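Local atomic coordinates of phosphodiesterase (Salpingoeca rosetta, PDB entry 7D7P), a protein that belongs to the all-helical HD-type phosphodiesterases and binds a zinc ion and a magnesium ion side by side in its core. Residues L140-S145 and A208-C213; S145-H150 and T258-N263; I214-M219 and H223-K228. All coordinates share one frame; numbering follows the deposited sequence.

Interaction 1: L140-S145 and A208-C213; sequences LIAALS and AVIINC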
# COMPACT_ATOMS: atom_id res chain seq x y z
N LEU A 140 16.96 -26.25 11.19
CA LEU A 140 16.40 -26.34 12.53
C LEU A 140 17.31 -25.68 13.56
O LEU A 140 16.84 -24.95 14.44
CB LEU A 140 16.14 -27.80 12.91
CG LEU A 140 15.20 -28.60 12.01
CD1 LEU A 140 14.86 -29.95 12.64
CD2 LEU A 140 13.93 -27.81 11.70
N ILE A 141 18.62 -25.93 13.46
CA ILE A 141 19.57 -25.32 14.39
C ILE A 141 19.63 -23.81 14.18
O ILE A 141 19.63 -23.03 15.15
CB ILE A 141 20.96 -25.97 14.24
CG1 ILE A 141 20.89 -27.45 14.62
CG2 ILE A 141 21.99 -25.24 15.09
CD1 ILE A 141 22.17 -28.21 14.30
N ALA A 142 19.68 -23.37 12.92
CA ALA A 142 19.79 -21.94 12.64
C ALA A 142 18.57 -21.18 13.14
O ALA A 142 18.70 -20.08 13.70
CB ALA A 142 19.97 -21.72 11.14
N ALA A 143 17.37 -21.74 12.96
CA ALA A 143 16.15 -21.05 13.36
C ALA A 143 16.11 -20.85 14.87
O ALA A 143 15.73 -19.78 15.36
CB ALA A 143 14.92 -21.83 12.89
N LEU A 144 16.49 -21.87 15.64
CA LEU A 144 16.46 -21.76 17.09
C LEU A 144 17.57 -20.87 17.62
O LEU A 144 17.43 -20.27 18.70
CB LEU A 144 16.54 -23.15 17.72
CG LEU A 144 15.79 -23.43 19.01
CD1 LEU A 144 14.39 -22.83 19.00
CD2 LEU A 144 15.72 -24.93 19.22
N SER A 145 18.68 -20.76 16.89
CA SER A 145 19.86 -20.04 17.33
C SER A 145 19.96 -18.63 16.75
O SER A 145 20.92 -17.92 17.05
CB SER A 145 21.12 -20.82 16.94
OG SER A 145 21.11 -22.14 17.47
N ALA A 208 27.99 -23.74 6.57
CA ALA A 208 27.75 -22.71 5.57
C ALA A 208 26.28 -22.31 5.53
O ALA A 208 25.96 -21.12 5.37
CB ALA A 208 28.21 -23.19 4.20
N VAL A 209 25.38 -23.28 5.69
CA VAL A 209 23.95 -22.98 5.65
C VAL A 209 23.54 -22.15 6.87
O VAL A 209 22.79 -21.18 6.75
CB VAL A 209 23.13 -24.28 5.55
CG1 VAL A 209 21.67 -24.02 5.85
CG2 VAL A 209 23.29 -24.90 4.17
N ILE A 210 24.04 -22.52 8.05
CA ILE A 210 23.68 -21.80 9.27
C ILE A 210 24.19 -20.37 9.22
O ILE A 210 23.47 -19.42 9.56
CB ILE A 210 24.21 -22.55 10.51
CG1 ILE A 210 23.43 -23.85 10.73
CG2 ILE A 210 24.13 -21.65 11.75
CD1 ILE A 210 24.04 -24.76 11.77
N ILE A 211 25.45 -20.19 8.81
CA ILE A 211 26.04 -18.85 8.75
C ILE A 211 25.26 -17.97 7.78
O ILE A 211 24.83 -16.85 8.13
CB ILE A 211 27.52 -18.92 8.37
CG1 ILE A 211 28.35 -19.51 9.52
CG2 ILE A 211 28.05 -17.54 7.98
CD1 ILE A 211 29.78 -19.87 9.13
N ASN A 212 25.05 -18.46 6.56
CA ASN A 212 24.39 -17.64 5.54
C ASN A 212 22.96 -17.31 5.92
O ASN A 212 22.49 -16.19 5.68
CB ASN A 212 24.44 -18.35 4.18
CG ASN A 212 23.86 -17.51 3.06
OD1 ASN A 212 22.70 -17.65 2.68
ND2 ASN A 212 24.68 -16.61 2.52
N CYS A 213 22.24 -18.27 6.51
CA CYS A 213 20.83 -18.02 6.82
C CYS A 213 20.68 -17.07 8.00
O CYS A 213 19.82 -16.19 7.97
CB CYS A 213 20.12 -19.35 7.09
SG CYS A 213 19.80 -20.31 5.58
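Ala142 and Ile210 mark the point where the two segments run nearest each other, with their CA atoms 5.1 Å apart. Backbones this close leave little room for a large side chain between them, and alanine suits the place: its single methyl, Ala142 CB, points at the partner and lies 4.1 Å from Ile210 CG1. The CB of Ile210 sets off to one side, but the extended chain carries the tip over to the partner helix. With CG1 beside the backbone N (chi1 -70°), its CD1 reaches Ile141, 3.9 Å from CG2, so that the two isoleucines pass each other at a slant. The pair belongs to the buried helix packing of the HD-type phosphodiesterase fold, joining helix 133-145 to helix 200-215. Phe184 of helix 174-187 also touches Ile210, and Trp93 of helix 87-99 touches Ile141.

Away from this tight patch the fit is looser. Cys213 points toward the partner segment yet stays 4.7 Å from it at its nearest. Ser145 also has its CB toward the partner but makes no contact with it; small and polar, it turns its hydroxyl back on its own helix, where OG donates to Ile141 O at 2.9 Å, tilted 32° from the carbonyl plane. That same carbonyl accepts from Ser145 N. Ile211 points away from the contact, against Ser180 and Phe184; it is partly exposed, as are Ala208 and Asn212.

Interaction 2: S145-H150 and T258-N263; sequences SHDLDH and TADLHN. With ZN (zinc ion), chain G; MG (magnesium ion), chain H.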
# COMPACT_ATOMS: atom_id res chain seq x y z
N SER A 145 18.68 -20.76 16.89
CA SER A 145 19.86 -20.04 17.33
C SER A 145 19.96 -18.63 16.75
O SER A 145 20.92 -17.92 17.05
CB SER A 145 21.12 -20.82 16.94
OG SER A 145 21.11 -22.14 17.47
N HIS A 146 18.98 -18.21 15.94
CA HIS A 146 19.18 -17.04 15.09
C HIS A 146 19.22 -15.72 15.86
O HIS A 146 19.68 -14.72 15.31
CB HIS A 146 18.09 -16.98 14.02
CG HIS A 146 16.82 -16.36 14.50
ND1 HIS A 146 15.89 -17.04 15.25
CD2 HIS A 146 16.32 -15.11 14.33
CE1 HIS A 146 14.88 -16.25 15.53
NE2 HIS A 146 15.11 -15.07 14.98
N ASP A 147 18.75 -15.69 17.11
CA ASP A 147 18.71 -14.46 17.88
C ASP A 147 19.38 -14.63 19.25
O ASP A 147 18.98 -13.97 20.21
CB ASP A 147 17.28 -13.95 18.06
CG ASP A 147 16.90 -12.90 17.03
OD1 ASP A 147 17.81 -12.28 16.44
OD2 ASP A 147 15.69 -12.70 16.81
N LEU A 148 20.38 -15.50 19.34
CA LEU A 148 21.00 -15.81 20.62
C LEU A 148 21.59 -14.57 21.27
O LEU A 148 22.30 -13.79 20.63
CB LEU A 148 22.09 -16.87 20.42
CG LEU A 148 21.66 -18.33 20.35
CD1 LEU A 148 22.74 -19.15 19.68
CD2 LEU A 148 21.36 -18.87 21.74
N ASP A 149 21.30 -14.40 22.57
CA ASP A 149 21.85 -13.32 23.39
C ASP A 149 21.45 -11.94 22.88
O ASP A 149 22.17 -10.96 23.06
CB ASP A 149 23.38 -13.43 23.50
CG ASP A 149 23.95 -12.59 24.64
OD1 ASP A 149 23.31 -12.52 25.71
OD2 ASP A 149 25.03 -12.00 24.45
N HIS A 150 20.29 -11.85 22.23
CA HIS A 150 19.70 -10.55 21.93
C HIS A 150 19.38 -9.82 23.23
O HIS A 150 19.00 -10.44 24.23
CB HIS A 150 18.44 -10.74 21.09
CG HIS A 150 18.13 -9.60 20.17
ND1 HIS A 150 17.66 -8.38 20.61
CD2 HIS A 150 18.21 -9.50 18.82
CE1 HIS A 150 17.47 -7.58 19.58
NE2 HIS A 150 17.80 -8.24 18.48
N THR A 258 11.61 -15.36 6.07
CA THR A 258 10.15 -15.40 6.12
C THR A 258 9.66 -15.83 7.50
O THR A 258 8.74 -15.23 8.06
CB THR A 258 9.60 -16.33 5.05
OG1 THR A 258 10.09 -15.94 3.76
CG2 THR A 258 8.07 -16.30 5.04
N ALA A 259 10.27 -16.88 8.07
CA ALA A 259 9.83 -17.36 9.38
C ALA A 259 10.18 -16.37 10.48
O ALA A 259 9.47 -16.31 11.49
CB ALA A 259 10.45 -18.72 9.68
N ASP A 260 11.25 -15.59 10.31
CA ASP A 260 11.61 -14.59 11.31
C ASP A 260 10.51 -13.53 11.44
O ASP A 260 10.22 -13.07 12.54
CB ASP A 260 12.94 -13.94 10.94
CG ASP A 260 13.55 -13.15 12.09
OD1 ASP A 260 13.10 -13.35 13.24
OD2 ASP A 260 14.47 -12.35 11.85
N LEU A 261 9.90 -13.15 10.32
CA LEU A 261 8.82 -12.16 10.32
C LEU A 261 7.47 -12.86 10.43
O LEU A 261 6.61 -12.77 9.55
CB LEU A 261 8.90 -11.30 9.07
CG LEU A 261 10.24 -10.61 8.78
CD1 LEU A 261 10.17 -9.80 7.49
CD2 LEU A 261 10.66 -9.74 9.94
N HIS A 262 7.28 -13.57 11.55
CA HIS A 262 6.09 -14.38 11.74
C HIS A 262 4.88 -13.60 12.22
O HIS A 262 3.76 -14.12 12.14
CB HIS A 262 6.38 -15.53 12.72
CG HIS A 262 6.89 -15.07 14.05
ND1 HIS A 262 6.10 -14.42 14.97
CD2 HIS A 262 8.12 -15.17 14.62
CE1 HIS A 262 6.81 -14.14 16.05
NE2 HIS A 262 8.04 -14.59 15.86
N ASN A 263 5.06 -12.36 12.69
CA ASN A 263 3.95 -11.60 13.26
C ASN A 263 2.78 -11.42 12.29
O ASN A 263 1.64 -11.74 12.67
CB ASN A 263 4.45 -10.25 13.77
CG ASN A 263 5.10 -10.35 15.13
OD1 ASN A 263 5.45 -11.44 15.59
ND2 ASN A 263 5.28 -9.21 15.79
ZN ZN G . 14.35 -13.01 15.10
MG MG H . 17.73 -11.03 14.67
O HOH W 1 19.00 -12.53 13.62
O HOH W 2 16.18 -9.61 15.51
O HOH W 3 16.16 -11.97 13.74
O HOH W 4 13.54 -10.78 15.17
O HOH W 5 19.14 -9.77 15.43
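The His146 imidazole and the Asp260 carboxylate meet at the zinc ion with their planes 78° apart. Over one face of the ring, toward its rim, lies Asp147 CB, 3.9 Å above the plane, while water 3 sits at the ring edge and in plane. Asp260 OD1 approaches obliquely, 3.2 Å from His146 NE2; this is no hydrogen bond, since both atoms bind the zinc. The ring's other nitrogen, ND1, is hydrogen-bonded to Ala143 O, which fixes its rotation and leaves NE2 to bind the zinc ion at 2.2 Å. A chi1 of 83° on His146 places the ring between backbone N and carbonyl carbon, swung toward helix 245-260.

His146 and Asp147 are the consecutive His-Asp pair that gives the HD clan its name. Carboxylates suit such a site because they have two oxygens to share: Asp147 OD2 binds zinc while its OD1 binds the magnesium ion, also at 2.2 Å, so one side chain bridges the metals. Asp260 instead gives OD1 to zinc and uses OD2 to accept from water 3 at 2.6 Å. Water 4 and His111 complete the zinc shell. Waters 1, 2 and 5 also bind magnesium, and water 1 donates to His146 O at 2.8 Å.

Zinc draws Asp147 OD2 and Asp260 OD1 to within 4.5 Å of each other by binding both. Water 3 is bound by both metals, more closely by magnesium (2.0 Å), and by Asp260, an arrangement that would be expected to orient and strongly polarise it.

Interaction 3: I214-M219 and H223-K228; sequences ILNTDM and HTKLSK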
# COMPACT_ATOMS: atom_id res chain seq x y z
N ILE A 214 21.52 -17.20 9.03
CA ILE A 214 21.44 -16.29 10.16
C ILE A 214 21.87 -14.88 9.76
O ILE A 214 21.23 -13.89 10.14
CB ILE A 214 22.27 -16.82 11.35
CG1 ILE A 214 21.60 -18.04 11.97
CG2 ILE A 214 22.46 -15.73 12.40
CD1 ILE A 214 22.39 -18.67 13.10
N LEU A 215 22.94 -14.77 8.97
CA LEU A 215 23.39 -13.45 8.52
C LEU A 215 22.35 -12.79 7.63
O LEU A 215 22.26 -11.55 7.59
CB LEU A 215 24.72 -13.56 7.78
CG LEU A 215 25.98 -13.78 8.63
CD1 LEU A 215 27.21 -13.89 7.74
CD2 LEU A 215 26.15 -12.66 9.65
N ASN A 216 21.55 -13.58 6.92
CA ASN A 216 20.49 -13.02 6.08
C ASN A 216 19.23 -12.68 6.85
O ASN A 216 18.27 -12.19 6.25
CB ASN A 216 20.17 -13.98 4.93
CG ASN A 216 20.98 -13.69 3.69
OD1 ASN A 216 20.74 -12.71 2.98
ND2 ASN A 216 21.98 -14.53 3.42
N THR A 217 19.19 -12.91 8.17
CA THR A 217 18.12 -12.35 8.98
C THR A 217 18.34 -10.88 9.30
O THR A 217 17.46 -10.26 9.90
CB THR A 217 17.94 -13.15 10.28
OG1 THR A 217 19.12 -13.02 11.08
CG2 THR A 217 17.68 -14.62 9.98
N ASP A 218 19.48 -10.33 8.92
CA ASP A 218 19.73 -8.90 9.04
C ASP A 218 18.77 -8.14 8.14
O ASP A 218 18.79 -8.29 6.91
CB ASP A 218 21.18 -8.59 8.67
CG ASP A 218 21.56 -7.13 8.88
OD1 ASP A 218 20.69 -6.33 9.28
OD2 ASP A 218 22.74 -6.78 8.65
N MET A 219 17.91 -7.31 8.75
CA MET A 219 16.92 -6.56 7.98
C MET A 219 17.57 -5.67 6.93
O MET A 219 16.93 -5.34 5.92
CB MET A 219 16.06 -5.72 8.93
CG MET A 219 15.27 -6.53 9.95
SD MET A 219 14.18 -7.75 9.18
CE MET A 219 13.27 -6.72 8.03
N HIS A 223 16.12 -5.90 1.24
CA HIS A 223 15.87 -5.39 -0.11
C HIS A 223 16.66 -6.16 -1.16
O HIS A 223 16.15 -6.43 -2.25
CB HIS A 223 16.21 -3.89 -0.16
CG HIS A 223 15.78 -3.21 -1.43
ND1 HIS A 223 14.47 -2.85 -1.68
CD2 HIS A 223 16.49 -2.82 -2.51
CE1 HIS A 223 14.40 -2.27 -2.86
NE2 HIS A 223 15.61 -2.24 -3.39
N THR A 224 17.91 -6.53 -0.85
CA THR A 224 18.71 -7.27 -1.83
C THR A 224 18.09 -8.62 -2.16
O THR A 224 18.06 -9.03 -3.32
CB THR A 224 20.14 -7.44 -1.33
OG1 THR A 224 20.16 -8.34 -0.21
CG2 THR A 224 20.75 -6.11 -0.94
N LYS A 225 17.58 -9.33 -1.15
CA LYS A 225 16.93 -10.60 -1.41
C LYS A 225 15.62 -10.41 -2.16
O LYS A 225 15.26 -11.24 -3.00
CB LYS A 225 16.70 -11.37 -0.11
CG LYS A 225 17.94 -12.05 0.44
CD LYS A 225 17.61 -12.95 1.62
CE LYS A 225 17.16 -12.14 2.82
NZ LYS A 225 18.23 -11.22 3.31
N LEU A 226 14.90 -9.32 -1.88
CA LEU A 226 13.65 -9.06 -2.58
C LEU A 226 13.89 -8.79 -4.06
O LEU A 226 13.13 -9.26 -4.92
CB LEU A 226 12.92 -7.88 -1.93
CG LEU A 226 11.56 -7.51 -2.52
CD1 LEU A 226 10.62 -8.71 -2.54
CD2 LEU A 226 10.94 -6.35 -1.76
N SER A 227 14.95 -8.04 -4.39
CA SER A 227 15.27 -7.76 -5.79
C SER A 227 15.64 -9.02 -6.55
O SER A 227 15.24 -9.20 -7.70
CB SER A 227 16.42 -6.74 -5.87
OG SER A 227 16.11 -5.54 -5.19
N LYS A 228 16.42 -9.91 -5.92
CA LYS A 228 16.82 -11.15 -6.60
C LYS A 228 15.62 -12.07 -6.80
O LYS A 228 15.53 -12.76 -7.82
CB LYS A 228 17.92 -11.85 -5.80
CG LYS A 228 19.19 -11.02 -5.66
CD LYS A 228 20.22 -11.72 -4.79
CE LYS A 228 21.46 -10.85 -4.60
NZ LYS A 228 22.46 -11.51 -3.71
O HOH W 6 21.76 -11.22 0.62
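Lys225 and Asn216 supply most of the surface buried here, and one ammonium group grips one residue twice. Lys225 NZ donates to the side-chain oxygen Asn216 OD1 at 2.9 Å and to the backbone oxygen Asn216 O at 3.1 Å. Each bond lies in the plane of its carbonyl, on a lone pair. The lysine gets there by folding: its CD lies 3.4 Å from Asn216 OD1, and beyond it bends at chi3 (-67°) and chi4 (-62°) turn CE and NZ in toward the asparagine. Thr221 O is a third acceptor for NZ, and Trp323 of helix 305-330 packs against the lysine.

The contact spans the short connection between helix 200-215 and helix 222-234; Asn216 sits in the type I beta turn from Leu215 to Asp218. Where a helix gives out, backbone carbonyls lose their usual partners, and a lysine suits the spot because its positive group can serve several oxygens at once. Asparagine suits it equally, as its amide works both ways: ND2 donates back to Asn212 O, which holds the group with OD1 facing the lysine. Water 6 donates to Asn216 OD1 as well, at 3.0 Å, and weakly to Thr224 OG1.

In the fold
From the N terminus, helix 133-145 supplies the first half of interaction 1, and Ser145, shared with interaction 2, leads straight into the metal-binding loop. Sixty-two residues later, 208-213 closes interaction 1. Helix 200-215 then runs on into 214-219, where interaction 3 makes a short closure of its own with helix 222-234. Only at the end of helix 245-260 does interaction 2 close, so it crosses interaction 1 and encloses interaction 3. The three also touch: Ile214 packs on Ala142 and His146, Thr217 on Asp260, and Met219 on Leu261. Interaction 2 makes the metal site itself; interactions 1 and 3 join helix 200-215 to helices 133-145 and 222-234 beside it.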